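Local coordinates for diphosphomevalonate decarboxylase, putative (Trypanosoma brucei, PDB 2HKE), which probably catalyses the ATP-dependent decarboxylation of (R)-5-diphosphomevalonate to isopentenyl diphosphate in the mevalonate pathway, at residues K18-R23 with I262-E267; N104-P107 with G111-S114; A238-I243 with F299-K304; T320-F325 with K335-S340. The protein carries 1 engineered substitution. All blocks are in the same frame, centred on the assembly; numbering follows the deposited sequence.

Contact 1: K18-R23 with I262-E267. With SO4 (sulfate ion), chain C.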
# COMPACT_ATOMS: atom_id res chain seq x y z
N LYS A 18 -9.14 6.02 -0.81
CA LYS A 18 -9.22 4.58 -1.03
C LYS A 18 -9.68 4.04 -2.38
O LYS A 18 -10.63 4.52 -2.97
CB LYS A 18 -10.12 3.99 0.04
CG LYS A 18 -9.72 4.37 1.49
CD LYS A 18 -8.37 3.77 1.82
CE LYS A 18 -8.00 3.95 3.29
NZ LYS A 18 -6.65 3.32 3.63
N TYR A 19 -9.01 2.97 -2.81
CA TYR A 19 -9.47 2.12 -3.89
C TYR A 19 -10.40 1.06 -3.25
O TYR A 19 -9.98 0.29 -2.43
CB TYR A 19 -8.26 1.45 -4.54
CG TYR A 19 -8.51 0.20 -5.37
CD1 TYR A 19 -9.51 0.16 -6.34
CD2 TYR A 19 -7.68 -0.93 -5.24
CE1 TYR A 19 -9.72 -0.98 -7.10
CE2 TYR A 19 -7.86 -2.05 -6.02
CZ TYR A 19 -8.88 -2.09 -6.91
OH TYR A 19 -9.04 -3.19 -7.69
N TRP A 20 -11.68 1.03 -3.65
CA TRP A 20 -12.59 0.02 -3.19
C TRP A 20 -13.71 -0.06 -4.20
O TRP A 20 -14.65 0.69 -4.14
CB TRP A 20 -13.11 0.33 -1.79
CG TRP A 20 -13.76 -0.85 -1.12
CD1 TRP A 20 -15.08 -1.00 -0.83
CD2 TRP A 20 -13.09 -1.95 -0.57
NE1 TRP A 20 -15.29 -2.21 -0.18
CE2 TRP A 20 -14.07 -2.80 0.00
CE3 TRP A 20 -11.75 -2.36 -0.52
CZ2 TRP A 20 -13.75 -4.00 0.60
CZ3 TRP A 20 -11.45 -3.59 0.06
CH2 TRP A 20 -12.45 -4.39 0.60
N GLY A 21 -13.53 -0.95 -5.17
CA GLY A 21 -14.48 -1.19 -6.23
C GLY A 21 -13.92 -1.09 -7.64
O GLY A 21 -13.27 -0.08 -7.99
N LYS A 22 -14.21 -2.11 -8.45
CA LYS A 22 -13.98 -2.07 -9.88
C LYS A 22 -15.27 -1.75 -10.64
O LYS A 22 -16.33 -2.33 -10.36
CB LYS A 22 -13.40 -3.39 -10.36
CG LYS A 22 -12.06 -3.76 -9.68
CD LYS A 22 -11.65 -5.17 -10.01
CE LYS A 22 -10.39 -5.70 -9.32
NZ LYS A 22 -10.53 -5.74 -7.88
N ARG A 23 -15.16 -0.84 -11.61
CA ARG A 23 -16.30 -0.45 -12.41
C ARG A 23 -16.70 -1.47 -13.48
O ARG A 23 -16.00 -2.46 -13.74
CB ARG A 23 -16.05 0.93 -13.02
CG ARG A 23 -14.98 0.99 -14.08
CD ARG A 23 -14.93 2.37 -14.72
NE ARG A 23 -14.06 2.48 -15.89
CZ ARG A 23 -12.81 2.94 -15.89
NH1 ARG A 23 -12.20 3.24 -14.76
NH2 ARG A 23 -12.13 3.03 -17.02
N ILE A 262 -18.84 -7.05 6.12
CA ILE A 262 -17.41 -7.28 6.04
C ILE A 262 -16.76 -6.56 7.22
O ILE A 262 -17.01 -5.34 7.43
CB ILE A 262 -16.79 -6.66 4.75
CG1 ILE A 262 -17.35 -7.32 3.49
CG2 ILE A 262 -15.24 -6.79 4.81
CD1 ILE A 262 -16.94 -6.62 2.13
N THR A 263 -15.92 -7.29 7.95
CA THR A 263 -15.22 -6.73 9.11
C THR A 263 -13.75 -7.07 9.04
O THR A 263 -13.37 -8.24 9.16
CB THR A 263 -15.75 -7.34 10.43
OG1 THR A 263 -17.18 -7.18 10.46
CG2 THR A 263 -15.12 -6.63 11.63
N TYR A 264 -12.92 -6.04 8.86
CA TYR A 264 -11.50 -6.26 8.94
C TYR A 264 -10.90 -5.69 10.23
O TYR A 264 -9.79 -6.05 10.59
CB TYR A 264 -10.84 -5.59 7.74
CG TYR A 264 -11.25 -6.17 6.41
CD1 TYR A 264 -11.10 -7.52 6.14
CD2 TYR A 264 -11.74 -5.34 5.40
CE1 TYR A 264 -11.46 -8.04 4.87
CE2 TYR A 264 -12.10 -5.85 4.17
CZ TYR A 264 -11.92 -7.19 3.89
OH TYR A 264 -12.29 -7.65 2.63
N ALA A 265 -11.59 -4.74 10.84
CA ALA A 265 -11.10 -4.07 12.06
C ALA A 265 -11.38 -4.94 13.28
O ALA A 265 -12.36 -5.68 13.30
CB ALA A 265 -11.77 -2.78 12.21
N THR A 266 -10.50 -4.85 14.27
CA THR A 266 -10.69 -5.47 15.57
C THR A 266 -10.91 -4.39 16.60
O THR A 266 -10.82 -3.20 16.30
CB THR A 266 -9.45 -6.22 15.96
OG1 THR A 266 -8.37 -5.27 16.14
CG2 THR A 266 -9.07 -7.30 14.91
N GLU A 267 -11.12 -4.77 17.85
CA GLU A 267 -11.30 -3.72 18.86
C GLU A 267 -9.99 -2.97 19.09
O GLU A 267 -10.00 -1.85 19.60
CB GLU A 267 -11.81 -4.29 20.15
CG GLU A 267 -13.32 -4.72 20.10
CD GLU A 267 -14.29 -3.57 19.87
OE1 GLU A 267 -14.01 -2.41 20.31
OE2 GLU A 267 -15.36 -3.81 19.22
S SO4 C . -7.22 -6.13 -6.69
O1 SO4 C . -8.42 -6.90 -6.96
O2 SO4 C . -7.27 -5.59 -5.36
O3 SO4 C . -6.05 -6.99 -6.79
O4 SO4 C . -7.12 -5.02 -7.64

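Contact 2: N104-P107 with G111-S114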
# COMPACT_ATOMS: atom_id res chain seq x y z
N ASN A 104 9.58 -11.69 -0.66
CA ASN A 104 9.58 -10.46 0.13
C ASN A 104 10.05 -10.78 1.53
O ASN A 104 10.07 -11.95 1.90
CB ASN A 104 8.18 -9.80 0.13
CG ASN A 104 7.22 -10.48 1.09
OD1 ASN A 104 7.37 -10.36 2.29
ND2 ASN A 104 6.23 -11.18 0.55
N ASN A 105 10.43 -9.77 2.28
CA ASN A 105 10.94 -9.96 3.65
C ASN A 105 10.03 -9.32 4.71
O ASN A 105 10.47 -8.99 5.79
CB ASN A 105 12.35 -9.41 3.77
CG ASN A 105 12.43 -7.91 3.61
OD1 ASN A 105 11.51 -7.25 3.08
ND2 ASN A 105 13.52 -7.32 4.10
N PHE A 106 8.76 -9.14 4.39
CA PHE A 106 7.84 -8.60 5.37
C PHE A 106 7.64 -9.67 6.41
O PHE A 106 7.50 -10.86 6.07
CB PHE A 106 6.50 -8.21 4.76
CG PHE A 106 6.55 -6.92 3.99
CD1 PHE A 106 6.80 -6.92 2.64
CD2 PHE A 106 6.37 -5.71 4.64
CE1 PHE A 106 6.87 -5.72 1.91
CE2 PHE A 106 6.43 -4.50 3.94
CZ PHE A 106 6.70 -4.51 2.57
N PRO A 107 7.60 -9.27 7.69
CA PRO A 107 7.32 -10.25 8.74
C PRO A 107 6.07 -11.04 8.42
O PRO A 107 5.05 -10.47 8.00
CB PRO A 107 7.11 -9.38 9.98
CG PRO A 107 7.91 -8.21 9.72
CD PRO A 107 7.80 -7.92 8.25
N GLY A 111 0.37 -9.09 7.83
CA GLY A 111 -0.73 -8.67 6.95
C GLY A 111 -0.41 -7.40 6.16
O GLY A 111 -1.32 -6.66 5.81
N MET A 112 0.88 -7.15 5.90
CA MET A 112 1.29 -6.01 5.07
C MET A 112 0.86 -6.26 3.63
O MET A 112 0.79 -7.43 3.18
CB MET A 112 2.80 -5.80 5.13
CG MET A 112 3.38 -5.65 6.54
SD MET A 112 2.51 -4.45 7.48
CE MET A 112 3.22 -2.91 6.82
N ALA A 113 0.62 -5.18 2.89
CA ALA A 113 0.04 -5.26 1.55
C ALA A 113 1.12 -5.60 0.56
O ALA A 113 1.40 -4.82 -0.38
CB ALA A 113 -0.62 -3.92 1.18
N SER A 114 1.75 -6.76 0.76
CA SER A 114 2.93 -7.11 0.01
C SER A 114 2.60 -7.58 -1.41
O SER A 114 3.48 -7.71 -2.26
CB SER A 114 3.77 -8.14 0.78
OG SER A 114 3.04 -9.35 0.99
O HOH W 1 5.67 -9.78 -2.50
O HOH W 2 2.77 -8.91 6.02

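Contact 3: A238-I243 with F299-K304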
# COMPACT_ATOMS: atom_id res chain seq x y z
N ALA A 238 -2.87 19.29 8.68
CA ALA A 238 -4.18 19.09 9.30
C ALA A 238 -5.29 18.71 8.30
O ALA A 238 -6.08 17.79 8.56
CB ALA A 238 -4.58 20.34 10.13
N THR A 239 -5.35 19.40 7.15
CA THR A 239 -6.35 19.10 6.12
C THR A 239 -6.08 17.72 5.55
O THR A 239 -7.02 16.91 5.37
CB THR A 239 -6.36 20.17 5.02
OG1 THR A 239 -6.71 21.43 5.63
CG2 THR A 239 -7.39 19.82 3.93
N PHE A 240 -4.82 17.44 5.28
CA PHE A 240 -4.44 16.12 4.77
C PHE A 240 -4.89 15.01 5.75
O PHE A 240 -5.51 13.98 5.36
CB PHE A 240 -2.93 16.05 4.53
CG PHE A 240 -2.45 14.66 4.20
CD1 PHE A 240 -2.64 14.12 2.94
CD2 PHE A 240 -1.85 13.87 5.19
CE1 PHE A 240 -2.24 12.84 2.66
CE2 PHE A 240 -1.49 12.54 4.90
CZ PHE A 240 -1.67 12.06 3.63
N ALA A 241 -4.57 15.23 7.01
CA ALA A 241 -4.87 14.28 8.08
C ALA A 241 -6.37 14.03 8.23
O ALA A 241 -6.82 12.89 8.39
CB ALA A 241 -4.29 14.77 9.41
N GLU A 242 -7.12 15.10 8.17
CA GLU A 242 -8.57 15.03 8.20
C GLU A 242 -9.18 14.21 7.07
O GLU A 242 -10.06 13.36 7.32
CB GLU A 242 -9.14 16.49 8.25
CG GLU A 242 -8.87 17.18 9.55
CD GLU A 242 -8.84 18.73 9.43
OE1 GLU A 242 -9.30 19.27 8.39
OE2 GLU A 242 -8.40 19.40 10.41
N ILE A 243 -8.71 14.44 5.84
CA ILE A 243 -9.14 13.64 4.67
C ILE A 243 -8.81 12.19 4.91
O ILE A 243 -9.62 11.29 4.66
CB ILE A 243 -8.49 14.13 3.34
CG1 ILE A 243 -9.03 15.49 2.98
CG2 ILE A 243 -8.62 13.06 2.19
CD1 ILE A 243 -10.53 15.47 2.66
N PHE A 299 -2.24 2.38 10.01
CA PHE A 299 -1.23 3.26 9.42
C PHE A 299 -1.41 4.60 10.08
O PHE A 299 -2.53 4.94 10.52
CB PHE A 299 -1.42 3.32 7.93
CG PHE A 299 -0.81 2.15 7.22
CD1 PHE A 299 -1.52 0.96 7.10
CD2 PHE A 299 0.49 2.23 6.74
CE1 PHE A 299 -0.91 -0.15 6.46
CE2 PHE A 299 1.10 1.15 6.08
CZ PHE A 299 0.38 -0.03 5.93
N LEU A 300 -0.32 5.33 10.25
CA LEU A 300 -0.38 6.63 10.91
C LEU A 300 0.42 7.58 10.09
O LEU A 300 1.47 7.18 9.56
CB LEU A 300 0.26 6.55 12.30
CG LEU A 300 -0.47 5.65 13.27
CD1 LEU A 300 0.49 5.23 14.38
CD2 LEU A 300 -1.74 6.36 13.84
N PHE A 301 -0.05 8.80 9.99
CA PHE A 301 0.72 9.86 9.37
C PHE A 301 0.98 10.92 10.43
O PHE A 301 0.08 11.26 11.22
CB PHE A 301 -0.05 10.50 8.24
CG PHE A 301 -0.50 9.54 7.19
CD1 PHE A 301 0.42 8.82 6.45
CD2 PHE A 301 -1.83 9.35 6.95
CE1 PHE A 301 0.01 7.92 5.47
CE2 PHE A 301 -2.25 8.43 5.96
CZ PHE A 301 -1.31 7.74 5.21
N VAL A 302 2.19 11.47 10.42
CA VAL A 302 2.58 12.43 11.43
C VAL A 302 3.77 13.20 10.88
O VAL A 302 4.52 12.66 10.08
CB VAL A 302 2.99 11.68 12.74
CG1 VAL A 302 4.20 10.77 12.52
CG2 VAL A 302 3.24 12.67 13.91
N LEU A 303 3.91 14.47 11.24
CA LEU A 303 5.15 15.19 10.86
C LEU A 303 6.30 14.75 11.73
O LEU A 303 6.10 14.43 12.90
CB LEU A 303 4.94 16.68 10.99
CG LEU A 303 3.88 17.26 10.05
CD1 LEU A 303 3.82 18.84 10.12
CD2 LEU A 303 4.02 16.78 8.59
N LYS A 304 7.51 14.77 11.18
CA LYS A 304 8.72 14.37 11.91
C LYS A 304 8.87 14.98 13.30
O LYS A 304 9.15 14.28 14.27
CB LYS A 304 9.94 14.69 11.04
CG LYS A 304 11.15 13.91 11.42
CD LYS A 304 12.28 13.96 10.38
CE LYS A 304 13.39 13.05 10.95
NZ LYS A 304 14.82 13.10 10.34

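Contact 4: T320-F325 with K335-S340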
# COMPACT_ATOMS: atom_id res chain seq x y z
N THR A 320 5.17 -1.57 23.68
CA THR A 320 5.77 -2.43 22.69
C THR A 320 7.30 -2.37 22.83
O THR A 320 7.90 -1.29 22.79
CB THR A 320 5.40 -1.99 21.27
OG1 THR A 320 3.96 -1.90 21.16
CG2 THR A 320 6.02 -2.96 20.21
N PRO A 321 7.94 -3.53 22.94
CA PRO A 321 9.41 -3.51 23.09
C PRO A 321 10.12 -2.94 21.85
O PRO A 321 9.65 -3.12 20.71
CB PRO A 321 9.78 -4.97 23.33
CG PRO A 321 8.59 -5.79 23.04
CD PRO A 321 7.38 -4.88 22.92
N PHE A 322 11.28 -2.30 22.04
CA PHE A 322 11.98 -1.65 20.91
C PHE A 322 12.48 -2.65 19.89
O PHE A 322 12.64 -2.32 18.70
CB PHE A 322 13.13 -0.76 21.37
CG PHE A 322 12.67 0.45 22.07
CD1 PHE A 322 11.95 1.40 21.41
CD2 PHE A 322 12.96 0.66 23.41
CE1 PHE A 322 11.51 2.55 22.06
CE2 PHE A 322 12.53 1.80 24.06
CZ PHE A 322 11.80 2.74 23.38
N GLU A 323 12.68 -3.87 20.34
CA GLU A 323 13.01 -4.96 19.44
C GLU A 323 11.97 -5.15 18.31
O GLU A 323 12.26 -5.74 17.28
CB GLU A 323 13.13 -6.24 20.24
CG GLU A 323 14.37 -6.29 21.18
CD GLU A 323 14.29 -5.41 22.46
OE1 GLU A 323 13.21 -4.90 22.84
OE2 GLU A 323 15.37 -5.21 23.07
N LYS A 324 10.74 -4.67 18.53
CA LYS A 324 9.65 -4.81 17.56
C LYS A 324 9.39 -3.49 16.77
O LYS A 324 8.42 -3.40 16.02
CB LYS A 324 8.36 -5.23 18.26
CG LYS A 324 8.34 -6.66 18.85
CD LYS A 324 8.40 -7.72 17.76
CE LYS A 324 7.68 -9.06 18.13
NZ LYS A 324 6.19 -9.13 17.71
N PHE A 325 10.25 -2.52 16.98
CA PHE A 325 10.29 -1.29 16.19
C PHE A 325 11.16 -1.52 14.96
O PHE A 325 12.30 -2.00 15.08
CB PHE A 325 10.91 -0.16 16.97
CG PHE A 325 10.03 0.53 17.92
CD1 PHE A 325 9.19 -0.17 18.76
CD2 PHE A 325 10.10 1.89 18.07
CE1 PHE A 325 8.45 0.45 19.68
CE2 PHE A 325 9.32 2.54 18.98
CZ PHE A 325 8.48 1.81 19.78
N LYS A 335 15.45 9.57 19.17
CA LYS A 335 14.65 10.64 19.75
C LYS A 335 13.41 10.11 20.49
O LYS A 335 13.04 10.65 21.51
CB LYS A 335 14.26 11.66 18.70
CG LYS A 335 15.41 12.55 18.31
CD LYS A 335 14.97 13.59 17.29
CE LYS A 335 15.56 14.97 17.57
NZ LYS A 335 15.55 15.85 16.31
N VAL A 336 12.76 9.08 19.98
CA VAL A 336 11.64 8.47 20.70
C VAL A 336 12.08 8.02 22.10
O VAL A 336 11.39 8.21 23.09
CB VAL A 336 11.07 7.22 19.93
CG1 VAL A 336 10.05 6.51 20.80
CG2 VAL A 336 10.42 7.65 18.61
N LYS A 337 13.28 7.46 22.17
CA LYS A 337 13.76 6.88 23.42
C LYS A 337 13.99 7.88 24.53
O LYS A 337 14.02 7.49 25.67
CB LYS A 337 15.03 6.06 23.16
CG LYS A 337 14.75 4.89 22.26
CD LYS A 337 15.90 3.86 22.22
CE LYS A 337 15.57 2.78 21.26
NZ LYS A 337 16.71 1.87 21.09
N VAL A 338 14.21 9.15 24.20
CA VAL A 338 14.46 10.13 25.24
C VAL A 338 13.25 10.99 25.59
O VAL A 338 13.34 11.86 26.46
CB VAL A 338 15.66 11.02 24.88
CG1 VAL A 338 16.87 10.12 24.55
CG2 VAL A 338 15.33 11.98 23.74
N VAL A 339 12.10 10.79 24.91
CA VAL A 339 10.92 11.59 25.23
C VAL A 339 10.50 11.38 26.67
O VAL A 339 10.41 10.24 27.14
CB VAL A 339 9.72 11.24 24.31
CG1 VAL A 339 8.40 11.95 24.75
CG2 VAL A 339 10.07 11.60 22.90
N SER A 340 10.20 12.49 27.35
CA SER A 340 9.54 12.46 28.62
C SER A 340 8.08 12.83 28.38
O SER A 340 7.76 13.99 28.22
CB SER A 340 10.18 13.45 29.59
OG SER A 340 9.65 13.22 30.87

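Contact 1: K18-R23 with I262-E267
W20 meets Y264 edge to edge. W20 CH2 lies 3.8 Å from Y264 OH and 3.9 Å from Y264 CE2, and the hydroxyl sits in the plane of the indole. The two rings arrive from opposite directions; with CG anti to its backbone N (chi1 -165°), W20 reaches across to the other loop. I262 CD1 adds a looser touch, 4.4 Å from W20 CZ2, while I262 CG2 sits over one face of the Y264 ring, near its rim. The polar atoms at this apolar junction bond outward, W20 NE1 to S206 and Y264 OH to the backbone O of V197. Beside W20 in sequence, Y19 and K22 hold a sulfate, probably from the crystallisation liquor. Y19 OH donates to SO4 O4 at 2.7 Å, close to the tyrosine ring plane; K22, turned at its last torsion (chi4 62°), donates from NZ to SO4 O1 at 2.6 Å and to Y19 OH at 3.0 Å. R77, S144, the backbone N of G145 and T200 complete the site, which may be where substrate phosphate binds. The loop after strand 5-15 thus meets the linker between helices 237-256 and 267-283, with W20 wedged against helices 237-256 and 199-209.

Contact 2: N104-P107 with G111-S114
Water 2 ties M112 to P107: the backbone N of M112 donates to it at 2.6 Å, and the water passes a weak bond of 3.4 Å to P107 O. At the other end of the contact, water 1 makes a second bridge, donating to S114 O at 3.0 Å and receiving a weak bond from N104 ND2. Between these two bridges the F106 ring fills the gap between the segments. The M112 and F106 side chains cross at about a right angle, with M112 CG 3.5 Å from F106 CD2 and M112 CB also close to that atom; S114 CB meets the ring at the other ortho carbon, 3.8 Å from F106 CD1. The methionine bends at chi2 and chi3, which turns its sulfur and methyl away from F106, CE toward F299. An Asx turn shapes the start of the loop: N104 OD1 accepts from F106 N at 2.8 Å, in the carbonyl plane. A chi1 of 78° puts CG between the backbone N and the carbonyl carbon; chi2 then turns OD1 to F106 N and ND2 toward S114. A113 centres an inverse gamma turn just before the helix. The glycine- and serine-rich sequence matches the phosphate-binding loop of GHMP kinases, so a part in ATP binding is likely. The loop leaves strand 97-104 and enters helix 114-130; F106 and M112 pack on I12 of strand 5-15, and M112 also reaches strands 183-189 and 358-363.

Contact 3: A238-I243 with F299-K304
F301 offers one ring face to the edge of F240, and this T-shaped aromatic pair is the only side-chain pair within 4.5 Å between the two segments. Along the strand, F299 comes first: its backbone pairs with T291 and its ring turns to C187 and, in contact 2, to M112. L300 pairs instead with M186 on the other neighbouring strand. At F301 the chain returns to the side facing the helix. Its CG stands anti to the carbonyl carbon (chi1 -56°), and the ring takes F240 CE2 over its face, 3.8 Å from F301 CD2 and 3.9 Å from F301 CG. F240 CE2 also comes within 4.2 Å of F301 CB; the approach falls toward the attached side of the ring rather than over its middle. The centroids of the F240 and F301 rings are 5.4 Å apart and their planes meet at 64°, short of perpendicular. A trans chi1 of 172° swings the F240 ring out from the helix toward the strand. V302 bonds through its backbone to Q184, and K304 through its backbone to E182; between them L303 packs on W180. Both touching rings are buried, and F240 has a further edge-to-face partner in F16. Here helix 237-256 packs on one face of the five-stranded sheet of the C-terminal domain, where strand 298-303 runs antiparallel to both 288-291 and 183-189; F240 also touches I183, and F301 rests on V185 and T291.

Contact 4: T320-F325 with K335-S340
A cation-pi pair, F322 with K337, joins a 3-10 turn to helix 330-338 in the C-terminal domain of this GHMP-type fold. The charged end is the longer-range part: K337 NZ stands 4.8 Å from the centroid of the F322 ring, 25° off its normal. The CH-pi part is closer, with K337 CE 3.8 Å from the same centroid and nearly above it. K337 runs extended beyond CG, and the lysine chain lies along the ring: CG near F322 CZ, at 3.8 Å, and CE above the middle of the ring, the two side chains sliding past each other in opposite directions. Both residues are solvent-exposed, where screening by water would probably weaken the charge term and leave the aliphatic packing to matter more. The remaining contacts are apolar. V336 CG1 touches two ring edges, 4.4 Å from F322 CE1 and equally far from F325 CE2. F325 begins strand 325-327, an outer strand of the five-stranded sheet, and also packs on M315 of helix 307-317. The two phenylalanines are braced against each other within their own segment: F322 CD1 sits 3.7 Å above the plane of the F325 ring, over its centre.

From the N terminus, contact 1 opens at 18-23 and spans most of the chain before closing at 262-267, joining the N- and C-terminal domains. Within that span contact 2 closes a three-residue loop between strand 97-104 and helix 114-130. Contact 3 starts at 238-243, before contact 1 has closed, and ends at 299-304, so these two cross along the chain, and both draw on helix 237-256 or the linker after it. Contact 4 follows in series, tying the turn before strand 325-327 to helix 330-338. Contacts 2 and 3 touch through M112 CE and F299 CZ, 4.1 Å apart, another point where the N- and C-terminal parts meet.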